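Local coordinates for protein gamma-glutamyltranspeptidase (Ggt) (Helicobacter pylori 26695, PDB 5BPK) that probably cleaves and transfers the gamma-glutamyl group of glutathione and related compounds, as an N-terminal nucleophile (Ntn) hydrolase, at residues N60-A65 with A88-A93; V98-R103 with E144-K149. All blocks are in the same frame, centred on the assembly; numbering follows the deposited sequence.

Overall arrangement
Contacts 1 and 2 set neighbouring helices against neighbouring strands of one antiparallel sheet, their centres about 10 Å apart. In contact 1 the start of helix 61-75 meets strand 85-91 and the turn after it; in contact 2 helix 139-150 lies over strand 97-102. The two strands follow each other in the chain and are hydrogen-bonded, A88 O to L100 N and I90 N to V98 O. Both contacts are buried and apolar where they touch. Contact 1 ends at a helix cap and an exposed turn, whereas contact 2 runs on to R103, which binds the ligand beside a neighbouring chain.

Contact 1: residues N60-A65 with A88-A93; sequences NAIDAA and AVIHLA. With EDO (1,2-ethanediol), chain P.
I62 alone carries the helix side of this contact: its CD1 methyl lies 4.3 Å from CG2 of I90 and 4.4 Å from CD2 of L92, so one branch tip touches both strand-side residues. This cluster is the close-packed part. The CB of I90 points at the helix; L92 gets there by the end of its chain. The area is small, 85 Å² in all with no hydrogen bond between the segments, and M146 and Y150 of helix 139-150 also touch I62. The helix start is held by hydrogen bonds. N60 is the N-cap and forms a capping box with D63: D63 N gives a nearly straight bond (167°) to N60 OD1 at 3.0 Å, and N60 N returns one to D63 OD2 at 2.9 Å, from the anti side of the carboxylate. A weak bond from I62 N also reaches N60 OD1. T152 and K153 bind the carboxylate oxygens of D63 as well, tying the cap to the chain beyond helix 139-150. Where strand 85-91 ends, the exposed A93 contrasts with these buried groups. The CB of H91 points away from the helix, and at the edge of its ring NE2 hydrogen-bonds O2 of an ethanediol, probably from the crystallisation liquor, at 2.8 Å (either could donate), while ND1 bonds N97. Residues A88-H91 also pair with an antiparallel strand of a neighbouring chain, which carries the sheet across the interface.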
# COMPACT_ATOMS: atom_id res chain seq x y z
N ASN A 60 -12.82 -19.05 -0.83
CA ASN A 60 -13.03 -18.00 0.18
C ASN A 60 -12.21 -16.74 -0.16
O ASN A 60 -11.53 -16.69 -1.18
CB ASN A 60 -12.78 -18.52 1.61
CG ASN A 60 -11.32 -18.75 1.96
OD1 ASN A 60 -10.42 -18.20 1.33
ND2 ASN A 60 -11.08 -19.54 3.01
N ALA A 61 -12.32 -15.72 0.69
CA ALA A 61 -11.69 -14.43 0.42
C ALA A 61 -10.16 -14.55 0.29
O ALA A 61 -9.54 -13.79 -0.46
CB ALA A 61 -12.08 -13.42 1.48
N ILE A 62 -9.56 -15.48 1.03
CA ILE A 62 -8.12 -15.68 0.98
C ILE A 62 -7.72 -16.31 -0.36
O ILE A 62 -6.76 -15.86 -0.99
CB ILE A 62 -7.60 -16.53 2.16
CG1 ILE A 62 -7.70 -15.76 3.50
CG2 ILE A 62 -6.15 -16.98 1.91
CD1 ILE A 62 -9.09 -15.71 4.12
N ASP A 63 -8.43 -17.36 -0.77
CA ASP A 63 -8.20 -17.96 -2.09
C ASP A 63 -8.21 -16.89 -3.18
O ASP A 63 -7.31 -16.82 -4.01
CB ASP A 63 -9.26 -19.01 -2.41
CG ASP A 63 -9.28 -20.17 -1.42
OD1 ASP A 63 -8.20 -20.68 -1.05
OD2 ASP A 63 -10.40 -20.57 -1.03
N ALA A 64 -9.24 -16.04 -3.17
CA ALA A 64 -9.39 -14.99 -4.18
C ALA A 64 -8.23 -14.00 -4.08
O ALA A 64 -7.70 -13.58 -5.10
CB ALA A 64 -10.72 -14.25 -4.00
N ALA A 65 -7.86 -13.62 -2.86
CA ALA A 65 -6.76 -12.68 -2.65
C ALA A 65 -5.43 -13.21 -3.19
O ALA A 65 -4.64 -12.47 -3.76
CB ALA A 65 -6.64 -12.32 -1.17
N ALA A 88 -1.20 -7.89 4.48
CA ALA A 88 -2.59 -8.31 4.37
C ALA A 88 -3.22 -8.24 5.74
O ALA A 88 -2.70 -8.84 6.69
CB ALA A 88 -2.71 -9.73 3.84
N VAL A 89 -4.30 -7.48 5.86
CA VAL A 89 -5.10 -7.44 7.06
C VAL A 89 -6.34 -8.32 6.79
O VAL A 89 -7.03 -8.17 5.76
CB VAL A 89 -5.43 -5.99 7.45
CG1 VAL A 89 -6.53 -5.92 8.49
CG2 VAL A 89 -4.18 -5.30 7.96
N ILE A 90 -6.59 -9.26 7.70
CA ILE A 90 -7.57 -10.31 7.45
C ILE A 90 -8.52 -10.40 8.63
O ILE A 90 -8.08 -10.46 9.77
CB ILE A 90 -6.89 -11.67 7.24
CG1 ILE A 90 -5.94 -11.62 6.04
CG2 ILE A 90 -7.96 -12.76 7.07
CD1 ILE A 90 -5.00 -12.81 5.91
N HIS A 91 -9.82 -10.40 8.34
CA HIS A 91 -10.85 -10.69 9.34
C HIS A 91 -11.46 -12.03 8.96
O HIS A 91 -11.91 -12.21 7.84
CB HIS A 91 -11.92 -9.60 9.38
CG HIS A 91 -13.11 -9.96 10.22
ND1 HIS A 91 -13.18 -9.72 11.57
CD2 HIS A 91 -14.26 -10.58 9.88
CE1 HIS A 91 -14.33 -10.17 12.04
NE2 HIS A 91 -15.01 -10.70 11.03
N LEU A 92 -11.43 -12.98 9.90
CA LEU A 92 -11.91 -14.33 9.67
C LEU A 92 -13.34 -14.46 10.16
O LEU A 92 -13.78 -13.72 11.05
CB LEU A 92 -11.03 -15.34 10.39
CG LEU A 92 -9.57 -15.42 9.93
CD1 LEU A 92 -8.81 -16.37 10.83
CD2 LEU A 92 -9.50 -15.85 8.48
N ALA A 93 -14.04 -15.42 9.58
CA ALA A 93 -15.43 -15.68 9.92
C ALA A 93 -15.61 -15.97 11.41
O ALA A 93 -16.66 -15.68 11.96
CB ALA A 93 -15.97 -16.82 9.08
C1 EDO P . -17.69 -10.81 9.43
O1 EDO P . -18.91 -10.41 8.76
C2 EDO P . -17.83 -12.18 10.09
O2 EDO P . -17.34 -12.18 11.44

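Contact 2: residues V98-R103 with E144-K149; sequences VALDFR and EAMLKK. With 4UD ((2S)-amino[(5S)-4,5-dihydro-1,2-oxazol-5-yl]acetic acid), chain O; EDO (1,2-ethanediol), chain M.
Strand 98-102 and helix 144-149 run roughly antiparallel, at 144°, with their axes 10.1 Å apart at the closest; L100 and M146 are nearest in the backbone, CA to CA 7.7 Å. L100 points at the helix and divides its methyls between two residues: CD2 packs on CB of M146 at 4.0 Å and CD1 on CB of A145 at 4.3 Å. The side chains of L100 and M146 cross at about a right angle. M146 reaches toward the sheet, and the bend at its thioether (chi3 119°) turns CE toward F102, where it comes obliquely to CE1 at 4.5 Å. W263 of strand 262-271 and V66 of helix 61-75 also touch this methionine, joining it to the layered helix-and-sheet packing of the Ntn-hydrolase fold. On the helix, A145 O accepts a bond from an ethanediol that also binds W263. At the end of the strand an Asx turn forms: R103 N donates to D101 OD1 at 2.9 Å. R103, its chain bent at chi2, reaches the bound dihydro-oxazole amino acid, NH1 donating to its carboxylate O9 at 2.9 Å through a bent bond (130°). Apolar packing thus seats the strand against the helix, while its polar end presents R103, whose guanidinium is shared between salt bridges to D43 and E40 of a neighbouring chain and the ligand's O9, probably fixing its position for the carboxylate.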
# COMPACT_ATOMS: atom_id res chain seq x y z
N VAL A 98 -6.26 -10.67 12.05
CA VAL A 98 -4.82 -10.90 12.00
C VAL A 98 -4.21 -10.04 10.92
O VAL A 98 -4.91 -9.58 10.02
CB VAL A 98 -4.51 -12.40 11.72
CG1 VAL A 98 -5.18 -13.28 12.79
CG2 VAL A 98 -4.96 -12.79 10.33
N ALA A 99 -2.91 -9.78 11.05
CA ALA A 99 -2.17 -8.98 10.08
C ALA A 99 -0.99 -9.80 9.61
O ALA A 99 -0.26 -10.36 10.44
CB ALA A 99 -1.70 -7.69 10.70
N LEU A 100 -0.83 -9.92 8.31
CA LEU A 100 0.30 -10.62 7.73
C LEU A 100 1.32 -9.60 7.20
O LEU A 100 1.00 -8.78 6.35
CB LEU A 100 -0.16 -11.54 6.60
CG LEU A 100 0.94 -12.33 5.89
CD1 LEU A 100 1.70 -13.23 6.83
CD2 LEU A 100 0.33 -13.10 4.72
N ASP A 101 2.53 -9.68 7.73
CA ASP A 101 3.67 -8.87 7.33
C ASP A 101 4.47 -9.71 6.33
O ASP A 101 5.16 -10.66 6.72
CB ASP A 101 4.49 -8.53 8.60
CG ASP A 101 5.86 -7.92 8.33
OD1 ASP A 101 6.29 -7.77 7.17
OD2 ASP A 101 6.53 -7.62 9.35
N PHE A 102 4.37 -9.35 5.04
CA PHE A 102 5.29 -9.85 4.02
C PHE A 102 6.10 -8.71 3.39
O PHE A 102 6.38 -8.68 2.19
CB PHE A 102 4.59 -10.78 3.01
CG PHE A 102 3.44 -10.16 2.23
CD1 PHE A 102 2.16 -10.15 2.75
CD2 PHE A 102 3.64 -9.73 0.93
CE1 PHE A 102 1.10 -9.64 2.00
CE2 PHE A 102 2.58 -9.20 0.18
CZ PHE A 102 1.30 -9.17 0.72
N ARG A 103 6.49 -7.78 4.24
CA ARG A 103 7.34 -6.65 3.87
C ARG A 103 8.76 -7.12 3.56
O ARG A 103 9.27 -8.04 4.20
CB ARG A 103 7.36 -5.64 5.01
CG ARG A 103 8.17 -4.37 4.79
CD ARG A 103 7.58 -3.47 3.72
NE ARG A 103 8.07 -2.10 3.87
CZ ARG A 103 7.76 -1.09 3.06
NH1 ARG A 103 7.01 -1.27 2.00
NH2 ARG A 103 8.23 0.13 3.30
N GLU A 144 1.80 -17.52 -0.16
CA GLU A 144 1.76 -18.91 0.30
C GLU A 144 1.32 -19.01 1.76
O GLU A 144 0.53 -19.89 2.13
CB GLU A 144 3.11 -19.60 0.11
CG GLU A 144 3.05 -21.08 0.42
CD GLU A 144 4.37 -21.78 0.26
OE1 GLU A 144 4.56 -22.41 -0.79
OE2 GLU A 144 5.22 -21.68 1.17
N ALA A 145 1.84 -18.13 2.60
CA ALA A 145 1.51 -18.12 4.02
C ALA A 145 0.01 -17.98 4.27
O ALA A 145 -0.57 -18.75 5.05
CB ALA A 145 2.27 -17.00 4.74
N MET A 146 -0.64 -17.03 3.60
CA MET A 146 -2.08 -16.88 3.83
C MET A 146 -2.87 -18.06 3.24
O MET A 146 -3.82 -18.53 3.86
CB MET A 146 -2.63 -15.52 3.40
CG MET A 146 -2.67 -15.20 1.95
SD MET A 146 -3.41 -13.55 1.80
CE MET A 146 -2.09 -12.63 1.04
N LEU A 147 -2.46 -18.56 2.09
CA LEU A 147 -3.14 -19.72 1.50
C LEU A 147 -3.05 -20.94 2.41
O LEU A 147 -4.06 -21.61 2.68
CB LEU A 147 -2.53 -20.07 0.14
CG LEU A 147 -3.31 -21.12 -0.64
CD1 LEU A 147 -4.73 -20.62 -0.93
CD2 LEU A 147 -2.58 -21.46 -1.91
N LYS A 148 -1.85 -21.22 2.90
CA LYS A 148 -1.64 -22.36 3.78
C LYS A 148 -2.46 -22.27 5.07
O LYS A 148 -3.04 -23.26 5.49
CB LYS A 148 -0.16 -22.56 4.10
CG LYS A 148 0.59 -23.27 2.99
CD LYS A 148 2.00 -23.70 3.43
CE LYS A 148 2.69 -24.53 2.35
NZ LYS A 148 3.93 -25.19 2.85
N LYS A 149 -2.50 -21.10 5.70
CA LYS A 149 -3.15 -20.96 7.01
C LYS A 149 -4.67 -20.86 6.92
O LYS A 149 -5.37 -21.39 7.79
CB LYS A 149 -2.60 -19.75 7.75
CG LYS A 149 -2.83 -19.74 9.24
CD LYS A 149 -1.91 -18.75 9.94
CE LYS A 149 -1.98 -18.88 11.46
NZ LYS A 149 -0.95 -18.03 12.13
C3 4UD O . 2.81 2.54 -2.69
C4 4UD O . 4.18 2.21 -0.97
C5 4UD O . 4.28 2.47 -2.46
C6 4UD O . 5.36 2.71 -0.13
C8 4UD O . 5.10 2.26 1.29
O9 4UD O . 5.36 1.14 1.65
O10 4UD O . 4.55 3.12 2.18
N7 4UD O . 6.61 2.08 -0.58
O2 4UD O . 3.02 2.92 -0.54
N1 4UD O . 2.20 2.79 -1.58
C1 EDO M . 3.00 -19.54 7.22
O1 EDO M . 3.48 -18.67 8.24
C2 EDO M . 1.48 -19.60 7.28
O2 EDO M . 0.98 -20.71 6.51